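Local coordinates for protein Cow rumen GH26 endo-mannanase (Metagenome, PDB 6UEH) that probably hydrolyses internal beta-1,4-mannosidic linkages of mannan-type polysaccharides such as galactomannan, as a family 26 endo-mannanase with a CBM6-type accessory domain, at residues I234-W239 against P305-P310; E294-L299 against Y352-L357; Y388-N393 against N429-G434; G172-Y177 against C449-E454. All coordinates share one frame; numbering follows the deposited sequence.

Contact 1 (I234-W239 against P305-P310); sequences IATASW and PLIFRP
With its OG1 anti to the backbone N (chi1 -174°), Thr236 reaches the neighbouring strand and donates to Ile307 O at 2.8 Å. Leu306 owes its place to a second torsion: chi2 of 69° sets CD1 over the two alanines opposite, 3.7 Å from Ala235 CB and 3.9 Å from Ala237 CB. The two strands run parallel, 17° apart, and illustrate how neighbouring strands of a (beta/alpha)8 barrel are joined. Ile307 lies between Ala235 and Ala237 in the bonding pattern, giving its N to Ala235 O at 2.9 Å and taking Ala237 N on its O at 3.0 Å. Ile307 O therefore serves two donors, the hydroxyl of Thr236 and the amide of Ala237, which arrive from opposite faces of the carbonyl plane. One step on, Arg309 N completes the series with a bond of 2.8 Å to Ala237 O.

The two sides of this sheet differ in character. Leu306 and Phe308 pack on Leu296 and Leu292 of helix 280-301, whereas Thr236, Ser238 and Arg309, with Ile307 among them, point to the other, largely polar side. There a water donates to Thr236 OG1 and accepts from Arg309 NE at 2.9 Å, lying in the guanidinium plane. The terminal nitrogens of Arg309 form salt bridges outside the pair, NH2 with Glu428 and NH1 with Asp386, while Ser238 OG bonds to Asp206. Thr236 OG1 is thus both donor and acceptor, and the guanidinium, tied to two carboxylates and a water, has its orientation largely fixed within the barrel.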
# COMPACT_ATOMS: atom_id res chain seq x y z
N ILE A 234 -8.39 -9.55 15.72
CA ILE A 234 -7.54 -8.37 15.63
C ILE A 234 -8.37 -7.19 15.15
O ILE A 234 -9.15 -7.33 14.21
CB ILE A 234 -6.35 -8.61 14.68
CG1 ILE A 234 -5.49 -9.78 15.17
CG2 ILE A 234 -5.52 -7.35 14.53
CD1 ILE A 234 -4.36 -10.14 14.23
N ALA A 235 -8.20 -6.03 15.77
CA ALA A 235 -8.98 -4.86 15.40
C ALA A 235 -8.15 -3.80 14.69
O ALA A 235 -7.03 -3.50 15.10
CB ALA A 235 -9.64 -4.26 16.64
N THR A 236 -8.70 -3.24 13.61
CA THR A 236 -8.13 -2.06 12.99
C THR A 236 -9.22 -1.00 12.87
O THR A 236 -10.41 -1.33 12.81
CB THR A 236 -7.53 -2.35 11.59
OG1 THR A 236 -6.86 -1.19 11.09
CG2 THR A 236 -8.60 -2.77 10.60
N ALA A 237 -8.84 0.28 12.87
CA ALA A 237 -9.85 1.33 12.79
C ALA A 237 -9.35 2.59 12.09
O ALA A 237 -8.23 3.05 12.33
CB ALA A 237 -10.37 1.67 14.18
N SER A 238 -10.20 3.13 11.22
CA SER A 238 -9.95 4.43 10.61
C SER A 238 -10.74 5.49 11.36
O SER A 238 -11.40 5.20 12.36
CB SER A 238 -10.32 4.41 9.12
OG SER A 238 -11.57 3.79 8.91
N TRP A 239 -10.67 6.73 10.89
CA TRP A 239 -11.28 7.85 11.60
C TRP A 239 -11.74 8.92 10.61
O TRP A 239 -11.05 9.91 10.40
CB TRP A 239 -10.28 8.44 12.61
CG TRP A 239 -10.81 9.51 13.50
CD1 TRP A 239 -12.08 9.63 14.00
CD2 TRP A 239 -10.08 10.64 14.02
NE1 TRP A 239 -12.19 10.75 14.78
CE2 TRP A 239 -10.97 11.39 14.81
CE3 TRP A 239 -8.76 11.08 13.88
CZ2 TRP A 239 -10.59 12.56 15.47
CZ3 TRP A 239 -8.38 12.24 14.53
CH2 TRP A 239 -9.29 12.97 15.31
N PRO A 305 -5.45 -3.68 22.21
CA PRO A 305 -4.59 -3.06 21.20
C PRO A 305 -5.37 -2.78 19.92
O PRO A 305 -6.37 -3.46 19.67
CB PRO A 305 -3.51 -4.11 20.98
CG PRO A 305 -4.21 -5.40 21.22
CD PRO A 305 -5.20 -5.13 22.33
N LEU A 306 -4.92 -1.82 19.14
CA LEU A 306 -5.63 -1.42 17.93
C LEU A 306 -4.68 -1.00 16.82
O LEU A 306 -3.77 -0.20 17.03
CB LEU A 306 -6.59 -0.26 18.25
CG LEU A 306 -7.43 0.32 17.11
CD1 LEU A 306 -8.47 -0.70 16.64
CD2 LEU A 306 -8.09 1.62 17.53
N ILE A 307 -4.88 -1.55 15.62
CA ILE A 307 -4.18 -1.04 14.45
C ILE A 307 -4.90 0.23 14.02
O ILE A 307 -5.92 0.19 13.32
CB ILE A 307 -4.15 -2.06 13.29
CG1 ILE A 307 -3.52 -3.37 13.77
CG2 ILE A 307 -3.39 -1.50 12.10
CD1 ILE A 307 -3.61 -4.50 12.77
N PHE A 308 -4.38 1.37 14.46
CA PHE A 308 -5.04 2.66 14.28
C PHE A 308 -4.57 3.34 13.00
O PHE A 308 -3.37 3.61 12.83
CB PHE A 308 -4.78 3.55 15.50
CG PHE A 308 -5.58 4.82 15.51
CD1 PHE A 308 -6.93 4.81 15.17
CD2 PHE A 308 -5.00 6.02 15.88
CE1 PHE A 308 -7.67 5.98 15.19
CE2 PHE A 308 -5.73 7.19 15.89
CZ PHE A 308 -7.07 7.17 15.55
N ARG A 309 -5.51 3.61 12.09
CA ARG A 309 -5.19 4.18 10.79
C ARG A 309 -5.90 5.53 10.59
O ARG A 309 -6.83 5.64 9.80
CB ARG A 309 -5.57 3.20 9.68
CG ARG A 309 -5.07 3.57 8.29
CD ARG A 309 -5.33 2.44 7.30
NE ARG A 309 -6.74 2.07 7.24
CZ ARG A 309 -7.56 2.41 6.25
NH1 ARG A 309 -7.10 3.13 5.22
NH2 ARG A 309 -8.83 2.03 6.27
N PRO A 310 -5.45 6.56 11.33
CA PRO A 310 -6.07 7.88 11.18
C PRO A 310 -5.52 8.59 9.96
O PRO A 310 -4.52 8.12 9.40
CB PRO A 310 -5.65 8.59 12.46
CG PRO A 310 -4.28 8.04 12.73
CD PRO A 310 -4.31 6.60 12.26
O HOH W 1 -6.44 -5.76 17.88
O HOH W 2 -8.04 0.44 9.19
O HOH W 3 -10.63 0.96 8.88
O HOH W 4 -8.84 7.44 9.28

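Contact 2 (E294-L299 against Y352-L357); sequences EQLQRL and YDLHNL
The carboxamide of Asn356 meets the helix with its nitrogen end, ND2 lying 3.8 Å from Leu299 CB, and gives a hydrogen bond beyond the pair to Val304 O. The second amide, that of Gln297, is used through its oxygen. One water bridges the segments there, donating to Gln297 OE1 at 2.6 Å and to Tyr352 O at 2.8 Å, while NE2 turns to Asp301. Within the loop, the imidazole of His355 has Asp353 OD1 at its edge, near the ring plane, and NE2 bonds to that oxygen at 2.6 Å. The carboxylate in turn is approached from above its own plane.

Leucines supply the apolar part of the contact. Leu354 sends CD1 to Leu296 CB at 3.8 Å, and its CD2 comes to 3.6 Å from Gln297 CA. An extended chi2 (-180°) carries Leu296 CD1 outward to meet Leu357 CD1 at 4.1 Å, the two side chains crossing at about a right angle. No direct hydrogen bond joins the segments, so apolar packing and bridging water make the contact.

The arrangement illustrates the outer layer of a (beta/alpha)8 barrel. The loop 352-357, leaving helix 334-351 to enter strand 357-362, is laid against helix 280-301, whose Leu296 and Leu299 also rest on Leu306 of strand 306-309, while Leu299 touches helix 220-230.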
# COMPACT_ATOMS: atom_id res chain seq x y z
N GLU A 294 -11.03 9.70 24.15
CA GLU A 294 -11.93 9.18 25.17
C GLU A 294 -12.29 7.73 24.88
O GLU A 294 -12.33 6.90 25.79
CB GLU A 294 -13.19 10.04 25.25
CG GLU A 294 -14.19 9.59 26.30
CD GLU A 294 -15.40 10.52 26.39
OE1 GLU A 294 -16.34 10.19 27.14
OE2 GLU A 294 -15.40 11.57 25.71
N GLN A 295 -12.54 7.42 23.61
CA GLN A 295 -12.87 6.06 23.21
C GLN A 295 -11.65 5.15 23.22
O GLN A 295 -11.73 3.99 23.63
CB GLN A 295 -13.53 6.06 21.84
CG GLN A 295 -14.84 6.82 21.82
CD GLN A 295 -15.79 6.36 22.91
OE1 GLN A 295 -15.99 5.16 23.11
NE2 GLN A 295 -16.37 7.31 23.63
N LEU A 296 -10.52 5.67 22.75
CA LEU A 296 -9.28 4.90 22.71
C LEU A 296 -8.79 4.56 24.11
O LEU A 296 -8.16 3.52 24.32
CB LEU A 296 -8.20 5.67 21.95
CG LEU A 296 -8.51 5.90 20.47
CD1 LEU A 296 -7.39 6.68 19.78
CD2 LEU A 296 -8.77 4.57 19.77
N GLN A 297 -9.09 5.43 25.07
CA GLN A 297 -8.72 5.21 26.46
C GLN A 297 -9.49 4.04 27.04
O GLN A 297 -8.95 3.25 27.81
CB GLN A 297 -8.96 6.47 27.29
CG GLN A 297 -8.59 6.31 28.76
CD GLN A 297 -7.10 6.09 28.97
OE1 GLN A 297 -6.28 6.85 28.46
NE2 GLN A 297 -6.75 5.05 29.71
N ARG A 298 -10.77 3.93 26.67
CA ARG A 298 -11.59 2.80 27.10
C ARG A 298 -10.97 1.49 26.63
O ARG A 298 -10.91 0.51 27.38
CB ARG A 298 -13.02 2.94 26.55
CG ARG A 298 -13.77 4.18 27.03
CD ARG A 298 -15.12 4.28 26.33
NE ARG A 298 -15.99 3.17 26.68
CZ ARG A 298 -17.01 2.76 25.93
NH1 ARG A 298 -17.27 3.36 24.78
NH2 ARG A 298 -17.76 1.74 26.33
N LEU A 299 -10.49 1.48 25.39
CA LEU A 299 -9.79 0.32 24.84
C LEU A 299 -8.53 0.03 25.66
O LEU A 299 -8.28 -1.11 26.03
CB LEU A 299 -9.42 0.54 23.37
CG LEU A 299 -10.58 0.64 22.38
CD1 LEU A 299 -10.06 0.76 20.96
CD2 LEU A 299 -11.51 -0.56 22.52
N TYR A 352 -2.60 12.50 26.14
CA TYR A 352 -3.65 11.56 26.53
C TYR A 352 -3.11 10.22 27.00
O TYR A 352 -3.87 9.33 27.37
CB TYR A 352 -4.63 11.36 25.37
CG TYR A 352 -5.51 12.57 25.12
CD1 TYR A 352 -6.60 12.83 25.94
CD2 TYR A 352 -5.23 13.46 24.09
CE1 TYR A 352 -7.41 13.93 25.72
CE2 TYR A 352 -6.03 14.57 23.87
CZ TYR A 352 -7.12 14.80 24.69
OH TYR A 352 -7.92 15.90 24.48
N ASP A 353 -1.78 10.08 26.97
CA ASP A 353 -1.09 8.91 27.51
C ASP A 353 -1.60 7.60 26.91
O ASP A 353 -1.73 6.59 27.60
CB ASP A 353 -1.21 8.88 29.03
CG ASP A 353 -0.10 8.08 29.70
OD1 ASP A 353 0.99 7.97 29.10
OD2 ASP A 353 -0.32 7.56 30.81
N LEU A 354 -1.89 7.62 25.61
CA LEU A 354 -2.35 6.43 24.90
C LEU A 354 -1.18 5.72 24.23
O LEU A 354 -0.44 6.32 23.46
CB LEU A 354 -3.42 6.80 23.87
CG LEU A 354 -4.75 7.29 24.46
CD1 LEU A 354 -5.59 7.99 23.41
CD2 LEU A 354 -5.51 6.11 25.05
N HIS A 355 -1.02 4.43 24.52
CA HIS A 355 0.14 3.69 24.03
C HIS A 355 -0.25 2.31 23.50
O HIS A 355 0.62 1.47 23.25
CB HIS A 355 1.19 3.55 25.13
CG HIS A 355 1.55 4.86 25.77
ND1 HIS A 355 2.32 5.81 25.14
CD2 HIS A 355 1.24 5.37 26.99
CE1 HIS A 355 2.48 6.85 25.94
NE2 HIS A 355 1.83 6.61 27.07
N ASN A 356 -1.55 2.09 23.33
CA ASN A 356 -2.06 0.80 22.88
C ASN A 356 -2.28 0.75 21.38
O ASN A 356 -2.97 -0.13 20.87
CB ASN A 356 -3.38 0.48 23.60
CG ASN A 356 -4.45 1.53 23.33
OD1 ASN A 356 -4.14 2.72 23.20
ND2 ASN A 356 -5.70 1.10 23.26
N LEU A 357 -1.68 1.70 20.67
CA LEU A 357 -1.96 1.88 19.25
C LEU A 357 -0.81 1.43 18.36
O LEU A 357 0.36 1.69 18.64
CB LEU A 357 -2.28 3.35 18.95
CG LEU A 357 -3.35 3.99 19.83
CD1 LEU A 357 -3.52 5.47 19.47
CD2 LEU A 357 -4.68 3.25 19.69
O HOH W 5 -3.98 7.02 29.73
O HOH W 6 -6.65 9.29 27.75

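Contact 3 (Y388-N393 against N429-G434); sequences YNTVYN and NDSIPG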
# COMPACT_ATOMS: atom_id res chain seq x y z
N TYR A 388 -7.97 0.11 -4.89
CA TYR A 388 -9.22 0.04 -5.62
C TYR A 388 -8.93 0.05 -7.11
O TYR A 388 -8.75 1.11 -7.71
CB TYR A 388 -10.14 1.20 -5.23
CG TYR A 388 -10.67 1.09 -3.81
CD1 TYR A 388 -11.83 0.38 -3.54
CD2 TYR A 388 -10.00 1.70 -2.75
CE1 TYR A 388 -12.32 0.28 -2.25
CE2 TYR A 388 -10.48 1.61 -1.46
CZ TYR A 388 -11.64 0.89 -1.21
OH TYR A 388 -12.14 0.79 0.07
N ASN A 389 -8.86 -1.14 -7.71
CA ASN A 389 -8.44 -1.26 -9.09
C ASN A 389 -9.42 -2.00 -9.99
O ASN A 389 -9.03 -2.60 -10.99
CB ASN A 389 -7.06 -1.93 -9.17
CG ASN A 389 -7.03 -3.29 -8.47
OD1 ASN A 389 -8.04 -3.76 -7.94
ND2 ASN A 389 -5.87 -3.92 -8.48
N THR A 390 -10.71 -1.98 -9.64
CA THR A 390 -11.72 -2.60 -10.49
C THR A 390 -12.31 -1.61 -11.47
O THR A 390 -12.90 -1.99 -12.48
CB THR A 390 -12.87 -3.22 -9.67
OG1 THR A 390 -13.47 -2.20 -8.85
CG2 THR A 390 -12.35 -4.34 -8.79
N VAL A 391 -12.15 -0.32 -11.18
CA VAL A 391 -12.67 0.73 -12.04
C VAL A 391 -11.53 1.59 -12.56
O VAL A 391 -11.14 1.50 -13.72
CB VAL A 391 -13.71 1.62 -11.31
CG1 VAL A 391 -14.33 2.62 -12.27
CG2 VAL A 391 -14.79 0.75 -10.67
N TYR A 392 -10.99 2.43 -11.68
CA TYR A 392 -9.81 3.23 -12.01
C TYR A 392 -8.54 2.47 -11.67
O TYR A 392 -8.58 1.49 -10.93
CB TYR A 392 -9.85 4.57 -11.28
CG TYR A 392 -11.08 5.40 -11.58
CD1 TYR A 392 -11.17 6.13 -12.75
CD2 TYR A 392 -12.15 5.44 -10.69
CE1 TYR A 392 -12.29 6.89 -13.04
CE2 TYR A 392 -13.27 6.20 -10.97
CZ TYR A 392 -13.34 6.92 -12.14
OH TYR A 392 -14.46 7.67 -12.43
N ASN A 393 -7.41 2.93 -12.21
CA ASN A 393 -6.11 2.32 -11.96
C ASN A 393 -6.09 0.81 -12.24
O ASN A 393 -5.44 0.05 -11.52
CB ASN A 393 -5.68 2.59 -10.52
CG ASN A 393 -5.60 4.07 -10.20
OD1 ASN A 393 -6.36 4.58 -9.37
ND2 ASN A 393 -4.70 4.77 -10.87
N ASN A 429 -9.45 -2.45 0.10
CA ASN A 429 -9.50 -2.85 -1.30
C ASN A 429 -10.92 -3.10 -1.78
O ASN A 429 -11.85 -3.24 -0.97
CB ASN A 429 -8.65 -4.10 -1.54
CG ASN A 429 -8.90 -5.21 -0.52
OD1 ASN A 429 -8.11 -5.41 0.40
ND2 ASN A 429 -10.01 -5.93 -0.70
N ASP A 430 -11.11 -3.12 -3.09
CA ASP A 430 -12.32 -3.71 -3.64
C ASP A 430 -12.03 -5.19 -3.78
O ASP A 430 -12.30 -5.96 -2.86
CB ASP A 430 -12.74 -3.06 -4.97
CG ASP A 430 -11.57 -2.65 -5.85
OD1 ASP A 430 -10.47 -3.22 -5.71
OD2 ASP A 430 -11.76 -1.75 -6.70
N SER A 431 -11.43 -5.59 -4.90
CA SER A 431 -11.06 -6.98 -5.10
C SER A 431 -9.90 -7.40 -4.21
O SER A 431 -8.91 -6.69 -4.08
CB SER A 431 -10.69 -7.24 -6.57
OG SER A 431 -11.82 -7.13 -7.42
N ILE A 432 -10.04 -8.56 -3.58
CA ILE A 432 -8.89 -9.22 -2.95
C ILE A 432 -8.08 -9.88 -4.07
O ILE A 432 -8.65 -10.56 -4.91
CB ILE A 432 -9.32 -10.29 -1.93
CG1 ILE A 432 -10.27 -9.70 -0.89
CG2 ILE A 432 -8.10 -10.93 -1.27
CD1 ILE A 432 -10.99 -10.75 -0.08
N PRO A 433 -6.76 -9.66 -4.08
CA PRO A 433 -5.92 -10.30 -5.10
C PRO A 433 -6.07 -11.82 -5.10
O PRO A 433 -6.42 -12.40 -4.07
CB PRO A 433 -4.50 -9.89 -4.71
CG PRO A 433 -4.68 -8.61 -3.95
CD PRO A 433 -5.98 -8.76 -3.21
N GLY A 434 -5.82 -12.45 -6.24
CA GLY A 434 -5.84 -13.90 -6.34
C GLY A 434 -4.75 -14.48 -5.48
O GLY A 434 -3.61 -13.99 -5.48
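Asp430 OD2 takes two hydrogen bonds from Thr390, one from OG1 at 2.8 Å and one from the backbone N at 3.1 Å, in a pairing of loops at the C-terminal ends of the sixth and seventh strands of a (beta/alpha)8 barrel. Both donors reach OD2 from the same face of the carboxylate, each above its plane, and the threonine and aspartate side chains meet tip to tip. The other oxygen, OD1, is used differently: Ser431 N approaches it on the anti side at 2.7 Å, and Asn389 N adds a weak bond. With chi1 of 36°, Asp430 CG sits between its own backbone N and carbonyl carbon, facing the backbone of the 388-393 loop.

Other groups close in around the carboxylate. The Asn389 and Asp430 side chains cross obliquely, their planes 18° apart, and their OD1 atoms, two acceptors, lie 3.3 Å from each other. Lys387 NZ bonds to Asn389 OD1 and probably eases that approach. Thr390 CG2 comes to 3.2 Å from Ser431 OG, whose polar partners include Asn461 O. Tyr388 meets the strand end with one ring face, over which Asn429 CA lies offset toward the rim, and its hydroxyl is hydrogen-bonded to Glu428 OE1.

Farther out, Asn429 OD1 is engaged by Cys449 N, tying this loop to the next part of the barrel. The same side chain turns back on its own chain: ND2 donates to Asp430 O at 3.1 Å, standing 68° out of that carbonyl's plane.

Contact 4 (G172-Y177 against C449-E454); sequences GQQEIY and CPWYGE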
# COMPACT_ATOMS: atom_id res chain seq x y z
N GLY A 172 -9.17 -9.96 6.43
CA GLY A 172 -9.77 -8.82 7.10
C GLY A 172 -11.04 -8.36 6.43
O GLY A 172 -11.30 -8.69 5.28
N GLN A 173 -11.84 -7.59 7.17
CA GLN A 173 -13.11 -7.08 6.65
C GLN A 173 -13.56 -5.85 7.42
O GLN A 173 -13.59 -5.87 8.65
CB GLN A 173 -14.19 -8.16 6.70
CG GLN A 173 -15.56 -7.68 6.21
CD GLN A 173 -15.54 -7.26 4.75
OE1 GLN A 173 -15.01 -7.97 3.90
NE2 GLN A 173 -16.10 -6.09 4.47
N GLN A 174 -13.92 -4.79 6.71
CA GLN A 174 -14.46 -3.59 7.33
C GLN A 174 -15.95 -3.78 7.62
O GLN A 174 -16.69 -4.25 6.76
CB GLN A 174 -14.25 -2.37 6.43
CG GLN A 174 -14.67 -1.05 7.07
CD GLN A 174 -13.64 -0.52 8.05
OE1 GLN A 174 -12.47 -0.90 8.01
NE2 GLN A 174 -14.07 0.35 8.96
N GLU A 175 -16.37 -3.41 8.83
CA GLU A 175 -17.79 -3.46 9.18
C GLU A 175 -18.51 -2.22 8.67
O GLU A 175 -17.87 -1.22 8.33
CB GLU A 175 -17.98 -3.59 10.70
CG GLU A 175 -17.74 -2.30 11.48
CD GLU A 175 -18.16 -2.40 12.93
OE1 GLU A 175 -18.54 -3.51 13.37
OE2 GLU A 175 -18.12 -1.38 13.64
N ILE A 176 -19.83 -2.29 8.63
CA ILE A 176 -20.65 -1.21 8.10
C ILE A 176 -20.55 0.05 8.97
O ILE A 176 -20.23 -0.03 10.15
CB ILE A 176 -22.13 -1.66 7.98
CG1 ILE A 176 -22.95 -0.70 7.10
CG2 ILE A 176 -22.75 -1.85 9.36
CD1 ILE A 176 -22.69 -0.84 5.61
N TYR A 177 -20.80 1.21 8.36
CA TYR A 177 -20.87 2.47 9.09
C TYR A 177 -21.96 2.41 10.16
O TYR A 177 -22.91 1.64 10.04
CB TYR A 177 -21.14 3.63 8.13
CG TYR A 177 -22.39 3.46 7.29
CD1 TYR A 177 -23.64 3.82 7.77
CD2 TYR A 177 -22.31 2.92 6.01
CE1 TYR A 177 -24.78 3.66 7.00
CE2 TYR A 177 -23.44 2.76 5.23
CZ TYR A 177 -24.67 3.13 5.73
OH TYR A 177 -25.80 2.96 4.96
N CYS A 449 -8.32 -6.31 3.25
CA CYS A 449 -9.53 -5.82 3.90
C CYS A 449 -10.46 -5.13 2.92
O CYS A 449 -10.30 -3.94 2.64
CB CYS A 449 -9.17 -4.86 5.04
SG CYS A 449 -10.57 -4.33 6.05
N PRO A 450 -11.44 -5.87 2.38
CA PRO A 450 -12.46 -5.24 1.54
C PRO A 450 -13.27 -4.23 2.35
O PRO A 450 -13.44 -4.40 3.56
CB PRO A 450 -13.34 -6.42 1.11
CG PRO A 450 -12.48 -7.63 1.29
CD PRO A 450 -11.61 -7.33 2.47
N TRP A 451 -13.76 -3.18 1.69
CA TRP A 451 -14.65 -2.23 2.34
C TRP A 451 -15.99 -2.91 2.56
O TRP A 451 -16.20 -4.04 2.10
CB TRP A 451 -14.78 -0.96 1.50
CG TRP A 451 -15.18 0.27 2.27
CD1 TRP A 451 -16.28 1.05 2.07
CD2 TRP A 451 -14.47 0.85 3.37
NE1 TRP A 451 -16.30 2.08 2.97
CE2 TRP A 451 -15.20 1.99 3.79
CE3 TRP A 451 -13.29 0.53 4.05
CZ2 TRP A 451 -14.79 2.80 4.85
CZ3 TRP A 451 -12.89 1.34 5.11
CH2 TRP A 451 -13.63 2.46 5.49
N TYR A 452 -16.91 -2.26 3.27
CA TYR A 452 -18.21 -2.86 3.54
C TYR A 452 -19.12 -2.80 2.32
O TYR A 452 -18.77 -2.22 1.29
CB TYR A 452 -18.89 -2.18 4.73
CG TYR A 452 -18.96 -0.67 4.66
CD1 TYR A 452 -19.84 -0.03 3.80
CD2 TYR A 452 -18.15 0.12 5.47
CE1 TYR A 452 -19.91 1.35 3.74
CE2 TYR A 452 -18.21 1.50 5.42
CZ TYR A 452 -19.09 2.11 4.55
OH TYR A 452 -19.16 3.48 4.49
N GLY A 453 -20.30 -3.40 2.44
CA GLY A 453 -21.28 -3.37 1.37
C GLY A 453 -20.85 -4.14 0.13
O GLY A 453 -20.35 -5.26 0.23
N GLU A 454 -21.04 -3.52 -1.03
CA GLU A 454 -20.83 -4.19 -2.32
C GLU A 454 -19.41 -4.71 -2.54
O GLU A 454 -19.20 -5.60 -3.36
CB GLU A 454 -21.18 -3.23 -3.46
CG GLU A 454 -20.16 -2.12 -3.67
CD GLU A 454 -20.31 -1.44 -5.02
OE1 GLU A 454 -19.31 -1.36 -5.77
OE2 GLU A 454 -21.43 -0.98 -5.33
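Gln173 NE2 makes two hydrogen bonds, to Gln174 O at 3.0 Å within its own strand and to Trp451 O at 3.1 Å across the contact. Both acceptors lie near the amide plane, although NE2 stands well above the carbonyl plane of Trp451. The amide gets there because the Gln173 chain bends at chi2 (63°), and its OE1 is left beside the Pro450 ring. The backbone supplies a straighter link, Gln174 N to Pro450 O at 3.2 Å, nearly along the C=O axis.

On the next residue the two flat side chains lie side by side, pointing the same way. Gln174 CG sits over the six-membered ring of Trp451, 3.8 Å from its centroid, in a CH-pi contact, with the amide and ring planes only 21° apart; Gln174 NE2 is held beyond the pair by Phe205 O.

Tyr452 fills the far end. Ile176 CD1 meets Tyr452 CD1 at 3.5 Å, while the edge of Tyr177 is turned toward the Tyr452 face in an offset edge-to-face pair, centroids 5.5 Å apart and planes at 69°. Tyr177 N lies over that same ring, offset toward its rim, and is a buried N-H without a polar partner in the model.

Backbone bonds also tie Trp451 to Asn429, so the 449-452 backbone bridges the first and seventh strands. It probably takes the place of an eighth strand there, the closing seam of a (beta/alpha)8 barrel, with the Trp451 side chain near a bound acetate, probably from the crystallisation liquor, at the C-terminal end of the barrel, where the active site is expected in this family.

All four contacts belong to the family 26 catalytic module and show how one barrel is joined layer by layer. Contact 1 is a strand pair in its wall; contact 2, centred 11 Å away, lies in the helical layer outside and touches it through Leu306 and Leu357. Contacts 3 and 4, with centres 14 Å apart, involve loops beyond the sixth and seventh strands and the end of the first, and meet through Asn429. Contact 2 and contact 3 are the farthest apart, about 33 Å between centres. Along the chain, contacts 1 and 2 interlock, contact 3 follows, and contact 4 encloses all three, bringing the first strand back to the late loops to close the barrel.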